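Local structure of NAD(P)H-flavin oxidoreductase (Agrobacterium tumefaciens str. C58, 2FRE) at residues Glu72-Gly77 and His133-Ile138; Leu89-Arg94 and Ala157-Gly162. The protein binds flavin mononucleotide and, as a member of the nitroreductase family, probably catalyses NAD(P)H-dependent reduction reactions through the bound flavin. One frame throughout, in Å; residues are numbered along the deposited sequence.

Contact 1: residues Glu72-Gly77 and His133-Ile138; sequences ELLMEG and HGMGGI. With FMN (flavin mononucleotide), chain C.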
loop_
_atom_site.group_PDB
_atom_site.type_symbol
_atom_site.label_atom_id
_atom_site.label_comp_id
_atom_site.label_asym_id
_atom_site.label_seq_id
_atom_site.Cartn_x
_atom_site.Cartn_y
_atom_site.Cartn_z
ATOM N N GLU A 72 14.732 -11.580 17.593
ATOM C CA GLU A 72 14.046 -12.594 18.403
ATOM C C GLU A 72 12.555 -12.303 18.542
ATOM O O GLU A 72 11.815 -13.160 19.026
ATOM C CB GLU A 72 14.735 -12.781 19.757
ATOM C CG GLU A 72 14.453 -11.715 20.765
ATOM C CD GLU A 72 15.302 -11.862 22.016
ATOM O OE1 GLU A 72 15.306 -12.956 22.640
ATOM O OE2 GLU A 72 15.950 -10.861 22.380
ATOM N N LEU A 73 12.135 -11.104 18.097
ATOM C CA LEU A 73 10.737 -10.706 17.992
ATOM C C LEU A 73 10.059 -11.281 16.740
ATOM O O LEU A 73 8.842 -11.196 16.596
ATOM C CB LEU A 73 10.595 -9.183 17.999
ATOM C CG LEU A 73 10.860 -8.496 19.349
ATOM C CD1 LEU A 73 10.858 -6.980 19.170
ATOM C CD2 LEU A 73 9.844 -8.923 20.375
ATOM N N LEU A 74 10.843 -11.884 15.860
ATOM C CA LEU A 74 10.304 -12.665 14.750
ATOM C C LEU A 74 10.183 -14.112 15.189
ATOM O O LEU A 74 10.943 -14.578 16.057
ATOM C CB LEU A 74 11.240 -12.613 13.548
ATOM C CG LEU A 74 11.856 -11.251 13.224
ATOM C CD1 LEU A 74 12.884 -11.392 12.109
ATOM C CD2 LEU A 74 10.757 -10.286 12.887
HETATM N N MSE A 75 9.254 -14.832 14.566
HETATM C CA MSE A 75 9.153 -16.274 14.768
HETATM C C MSE A 75 10.344 -16.990 14.166
HETATM O O MSE A 75 11.008 -16.461 13.272
HETATM C CB MSE A 75 7.836 -16.810 14.222
HETATM C CG MSE A 75 6.689 -16.289 15.025
HETATM SE SE MSE A 75 4.946 -16.845 14.381
HETATM C CE MSE A 75 3.825 -15.913 15.772
ATOM N N GLU A 76 10.613 -18.182 14.699
ATOM C CA GLU A 76 11.844 -18.944 14.445
ATOM C C GLU A 76 12.102 -19.125 12.961
ATOM O O GLU A 76 13.230 -18.950 12.498
ATOM C CB GLU A 76 11.764 -20.318 15.128
ATOM C CG GLU A 76 12.858 -21.319 14.716
ATOM C CD GLU A 76 12.821 -22.629 15.525
ATOM O OE1 GLU A 76 13.758 -23.460 15.364
ATOM O OE2 GLU A 76 11.866 -22.833 16.321
ATOM N N GLY A 77 11.051 -19.487 12.231
ATOM C CA GLY A 77 11.131 -19.705 10.796
ATOM C C GLY A 77 11.661 -18.487 10.075
ATOM O O GLY A 77 12.591 -18.584 9.288
ATOM N N HIS A 133 11.168 -7.277 2.514
ATOM C CA HIS A 133 10.408 -8.526 2.649
ATOM C C HIS A 133 9.505 -8.403 3.868
ATOM O O HIS A 133 9.979 -8.262 4.998
ATOM C CB HIS A 133 11.374 -9.690 2.779
ATOM C CG HIS A 133 10.759 -11.045 2.587
ATOM N ND1 HIS A 133 9.548 -11.417 3.135
ATOM C CD2 HIS A 133 11.228 -12.139 1.951
ATOM C CE1 HIS A 133 9.299 -12.684 2.829
ATOM N NE2 HIS A 133 10.298 -13.140 2.106
ATOM N N GLY A 134 8.199 -8.407 3.626
ATOM C CA GLY A 134 7.215 -8.255 4.682
ATOM C C GLY A 134 7.084 -9.524 5.495
ATOM O O GLY A 134 7.292 -10.622 4.967
HETATM N N MSE A 135 6.757 -9.383 6.780
HETATM C CA MSE A 135 6.583 -10.547 7.655
HETATM C C MSE A 135 5.422 -10.392 8.635
HETATM O O MSE A 135 5.343 -9.417 9.373
HETATM C CB MSE A 135 7.878 -10.852 8.440
HETATM C CG MSE A 135 9.087 -11.096 7.572
HETATM SE SE MSE A 135 10.684 -11.236 8.706
HETATM C CE MSE A 135 10.768 -9.321 9.227
ATOM N N GLY A 136 4.517 -11.367 8.645
ATOM C CA GLY A 136 3.488 -11.465 9.676
ATOM C C GLY A 136 3.801 -12.512 10.731
ATOM O O GLY A 136 3.157 -12.536 11.792
ATOM N N GLY A 137 4.788 -13.366 10.460
ATOM C CA GLY A 137 5.261 -14.363 11.407
ATOM C C GLY A 137 6.132 -13.704 12.469
ATOM O O GLY A 137 7.351 -13.827 12.459
ATOM N N ILE A 138 5.476 -12.985 13.368
ATOM C CA ILE A 138 6.137 -12.139 14.352
ATOM C C ILE A 138 5.332 -12.170 15.642
ATOM O O ILE A 138 4.136 -12.451 15.615
ATOM C CB ILE A 138 6.224 -10.672 13.861
ATOM C CG1 ILE A 138 4.832 -10.043 13.706
ATOM C CG2 ILE A 138 6.970 -10.570 12.527
ATOM C CD1 ILE A 138 4.891 -8.640 13.155
HETATM N N1 FMN C . 7.122 -14.029 3.901
HETATM C C2 FMN C . 7.704 -14.917 4.804
HETATM O O2 FMN C . 8.610 -15.672 4.431
HETATM N N3 FMN C . 7.264 -14.981 6.114
HETATM C C4 FMN C . 6.264 -14.169 6.576
HETATM O O4 FMN C . 6.054 -14.097 7.803
HETATM C C4A FMN C . 5.678 -13.268 5.660
HETATM N N5 FMN C . 4.660 -12.428 6.076
HETATM C C5A FMN C . 4.148 -11.497 5.187
HETATM C C6 FMN C . 3.156 -10.635 5.622
HETATM C C7 FMN C . 2.625 -9.689 4.769
HETATM C C7M FMN C . 1.976 -8.511 5.441
HETATM C C8 FMN C . 3.065 -9.603 3.443
HETATM C C8M FMN C . 2.944 -8.302 2.685
HETATM C C9 FMN C . 4.057 -10.465 2.997
HETATM C C9A FMN C . 4.587 -11.435 3.869
HETATM N N10 FMN C . 5.561 -12.306 3.429
HETATM C C10 FMN C . 6.116 -13.204 4.332
HETATM C "C1'" FMN C . 5.996 -12.336 1.985
HETATM C "C2'" FMN C . 4.901 -12.708 0.988
HETATM O "O2'" FMN C . 4.688 -14.113 0.922
HETATM C "C3'" FMN C . 5.240 -12.136 -0.386
HETATM O "O3'" FMN C . 5.236 -10.715 -0.327
HETATM C "C4'" FMN C . 4.278 -12.652 -1.449
HETATM O "O4'" FMN C . 4.434 -14.051 -1.623
HETATM C "C5'" FMN C . 4.443 -11.966 -2.800
HETATM O "O5'" FMN C . 5.751 -12.161 -3.314
HETATM P P FMN C . 6.686 -10.914 -3.710
HETATM O O1P FMN C . 6.062 -10.288 -4.946
HETATM O O2P FMN C . 6.681 -9.898 -2.579
HETATM O O3P FMN C . 8.064 -11.469 -3.950
#

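Contact 2: residues Leu89-Arg94 and Ala157-Gly162; sequences LFVISR and AGVAIG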
loop_
_atom_site.group_PDB
_atom_site.type_symbol
_atom_site.label_atom_id
_atom_site.label_comp_id
_atom_site.label_asym_id
_atom_site.label_seq_id
_atom_site.Cartn_x
_atom_site.Cartn_y
_atom_site.Cartn_z
ATOM N N LEU A 89 12.647 -3.772 10.750
ATOM C CA LEU A 89 11.754 -2.783 11.296
ATOM C C LEU A 89 10.330 -3.317 11.395
ATOM O O LEU A 89 9.987 -4.315 10.769
ATOM C CB LEU A 89 11.792 -1.502 10.439
ATOM C CG LEU A 89 11.307 -1.569 8.983
ATOM C CD1 LEU A 89 9.792 -1.420 8.857
ATOM C CD2 LEU A 89 11.975 -0.464 8.160
ATOM N N PHE A 90 9.515 -2.633 12.186
ATOM C CA PHE A 90 8.110 -2.960 12.313
ATOM C C PHE A 90 7.268 -1.780 11.840
ATOM O O PHE A 90 7.516 -0.606 12.184
ATOM C CB PHE A 90 7.787 -3.433 13.741
ATOM C CG PHE A 90 8.559 -4.651 14.129
ATOM C CD1 PHE A 90 8.141 -5.922 13.707
ATOM C CD2 PHE A 90 9.746 -4.537 14.829
ATOM C CE1 PHE A 90 8.881 -7.055 14.023
ATOM C CE2 PHE A 90 10.504 -5.658 15.141
ATOM C CZ PHE A 90 10.076 -6.927 14.732
ATOM N N VAL A 91 6.295 -2.109 11.002
ATOM C CA VAL A 91 5.329 -1.154 10.530
ATOM C C VAL A 91 4.128 -1.180 11.474
ATOM O O VAL A 91 3.517 -2.210 11.704
ATOM C CB VAL A 91 4.866 -1.432 9.095
ATOM C CG1 VAL A 91 3.856 -0.370 8.677
ATOM C CG2 VAL A 91 6.040 -1.474 8.138
ATOM N N ILE A 92 3.833 -0.018 12.028
ATOM C CA ILE A 92 2.845 0.147 13.067
ATOM C C ILE A 92 1.839 1.159 12.559
ATOM O O ILE A 92 2.181 1.975 11.704
ATOM C CB ILE A 92 3.549 0.682 14.330
ATOM C CG1 ILE A 92 4.482 -0.391 14.872
ATOM C CG2 ILE A 92 2.560 1.134 15.407
ATOM C CD1 ILE A 92 5.711 0.188 15.424
ATOM N N SER A 93 0.614 1.125 13.070
ATOM C CA SER A 93 -0.357 2.184 12.751
ATOM C C SER A 93 -1.208 2.574 13.950
ATOM O O SER A 93 -1.561 1.734 14.776
ATOM C CB SER A 93 -1.270 1.777 11.596
ATOM O OG SER A 93 -2.110 0.705 11.967
ATOM N N ARG A 94 -1.557 3.850 13.999
ATOM C CA ARG A 94 -2.462 4.393 15.027
ATOM C C ARG A 94 -3.885 3.991 14.647
ATOM O O ARG A 94 -4.340 4.328 13.565
ATOM C CB ARG A 94 -2.322 5.916 15.096
ATOM C CG ARG A 94 -2.915 6.543 16.351
ATOM C CD ARG A 94 -2.763 8.055 16.399
ATOM N NE ARG A 94 -2.623 8.500 17.791
ATOM C CZ ARG A 94 -1.676 9.314 18.267
ATOM N NH1 ARG A 94 -0.751 9.849 17.480
ATOM N NH2 ARG A 94 -1.670 9.609 19.559
ATOM N N ALA A 157 3.067 -5.232 10.499
ATOM C CA ALA A 157 3.994 -6.195 9.911
ATOM C C ALA A 157 5.452 -5.902 10.261
ATOM O O ALA A 157 5.808 -4.777 10.592
ATOM C CB ALA A 157 3.818 -6.224 8.396
ATOM N N GLY A 158 6.289 -6.935 10.215
ATOM C CA GLY A 158 7.730 -6.738 10.252
ATOM C C GLY A 158 8.250 -6.599 8.830
ATOM O O GLY A 158 7.600 -7.032 7.888
ATOM N N VAL A 159 9.422 -5.996 8.682
ATOM C CA VAL A 159 10.046 -5.834 7.380
ATOM C C VAL A 159 11.536 -6.039 7.510
ATOM O O VAL A 159 12.182 -5.402 8.348
ATOM C CB VAL A 159 9.790 -4.437 6.792
ATOM C CG1 VAL A 159 10.437 -4.310 5.438
ATOM C CG2 VAL A 159 8.289 -4.162 6.691
ATOM N N ALA A 160 12.058 -6.936 6.680
ATOM C CA ALA A 160 13.481 -7.171 6.533
ATOM C C ALA A 160 13.921 -6.525 5.208
ATOM O O ALA A 160 13.265 -6.714 4.164
ATOM C CB ALA A 160 13.750 -8.643 6.506
ATOM N N ILE A 161 15.003 -5.746 5.264
ATOM C CA ILE A 161 15.563 -5.096 4.094
ATOM C C ILE A 161 17.055 -5.373 4.004
ATOM O O ILE A 161 17.760 -5.335 5.006
ATOM C CB ILE A 161 15.373 -3.562 4.114
ATOM C CG1 ILE A 161 14.017 -3.165 4.718
ATOM C CG2 ILE A 161 15.526 -3.013 2.675
ATOM C CD1 ILE A 161 13.855 -1.642 4.960
ATOM N N GLY A 162 17.530 -5.649 2.793
ATOM C CA GLY A 162 18.932 -5.959 2.597
ATOM C C GLY A 162 19.298 -6.105 1.143
ATOM O O GLY A 162 18.509 -5.791 0.234
#

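Contact 1: residues Glu72-Gly77 and His133-Ile138
Met75 donates its backbone N-H to Gly137 O, 3.0 Å from N to O and nearly straight at 167°. The acceptor belongs to the flavin-binding turn that leaves strand 131-135 in this nitroreductase-family fold. Met75 N lies above the plane of the Gly137 carbonyl. Gly137 is the centre of an inverse gamma turn, with a weak bond from Ile138 N back to Gly136 O. The residue names Met75 and Met135 stand for selenomethionine. The Met75 chain is extended beyond CG and runs past the backbone of Gly137. Its CE ends 3.5 Å from Ile138 O. Leu74 and Ile138 form a single backbone bridge. Beside this bridge, Leu74 CD2 touches Met135 CE and Ile138 CG2. The Leu74 and Met135 side chains cross at about a right angle. A bend at chi3 (-71°) places Met135 CE against both methyls of Leu74.

The same turn grips the isoalloxazine ring through backbone N-H groups. Gly136 N gives a bond to FMN N5, 2.8 Å away. FMN O4 takes its main bond from Gly137 N, at 3.0 Å, and a weak one from Gly136 N.

Phe90 and Leu88 of strand 87-98 and Ala82 of helix 76-82 also touch Leu74. Ile143 of helix 140-146 packs on Ile138. Met75 is the N-cap residue of helix 76-82, so the contact ties the start of this helix to the flavin turn. On the strand, His133 ND1 bonds to Gly134 O at 3.0 Å, and that oxygen lies in the plane of the imidazole ring.

Contact 2: residues Leu89-Arg94 and Ala157-Gly162
Leu89 and Val159 lie side by side and point the same way, off one face of an antiparallel sheet. They form a hydrogen-bonded pair. Leu89 CD1 rests 3.7 Å from Val159 CB. With chi1 at 64°, Leu89 CG lies between the backbone N and the carbonyl carbon and itself comes 3.9 Å from Val159 CB. The other methyl, Leu89 CD2, reaches Ile161 CD1 at 3.9 Å, and these two side chains cross at a slant. Val91 is on the same face. Val159 CG2 meets both Val91 CG2 and Leu89 CD1. Ala157 faces Val91 in the second hydrogen-bonded pair.

The other face is different. Phe90 is paired with Gly158 in the non-hydrogen-bonded position. Phe90 CD1 comes 3.6 Å from Gly158 CA.

Four backbone bonds join the strands, two in each hydrogen-bonded pair. Val91 N to Ala157 O is short, 2.7 Å. The return bond, Ala157 N to Val91 O, is longer at 3.3 Å. The strand segments run at 145° to each other.

The Ala157 side chain lies about 4 Å from the bound FMN at the nearest atoms. Phe112 of the second subunit packs on Val91 and Ala157, so this end of the strand pair adjoins both the flavin and the subunit interface. Helix 110-127 covers the Leu89 and Val159 face, with Trp118 on Val159 and Leu121 on Ile161. On the opposite face Leu74 and Leu147 touch Phe90. Strand 55-61 lies along the other edge of strand 87-98, where Val58 bonds to the backbone of Phe90.

In the fold
The centres of contacts 1 and 2 lie about 10 Å apart, and both reach the same five-stranded antiparallel sheet. Strand 131-135 of contact 1 is the neighbour of strand 153-162 of contact 2. Backbone bonds, probable from their distances, join His133 N to Ala160 O and Met135 N to Gly158 O. Along the chain the segments alternate: 72-77, 89-94, 133-138, 157-162. Helix 76-82 is followed by strand 87-98. Contact 1 thus lies where strand 131-135 runs into the flavin-binding turn, and contact 2 lies in the sheet beside that strand. Contact 2 also meets the second subunit, whereas contact 1 is touched by no other protein chain.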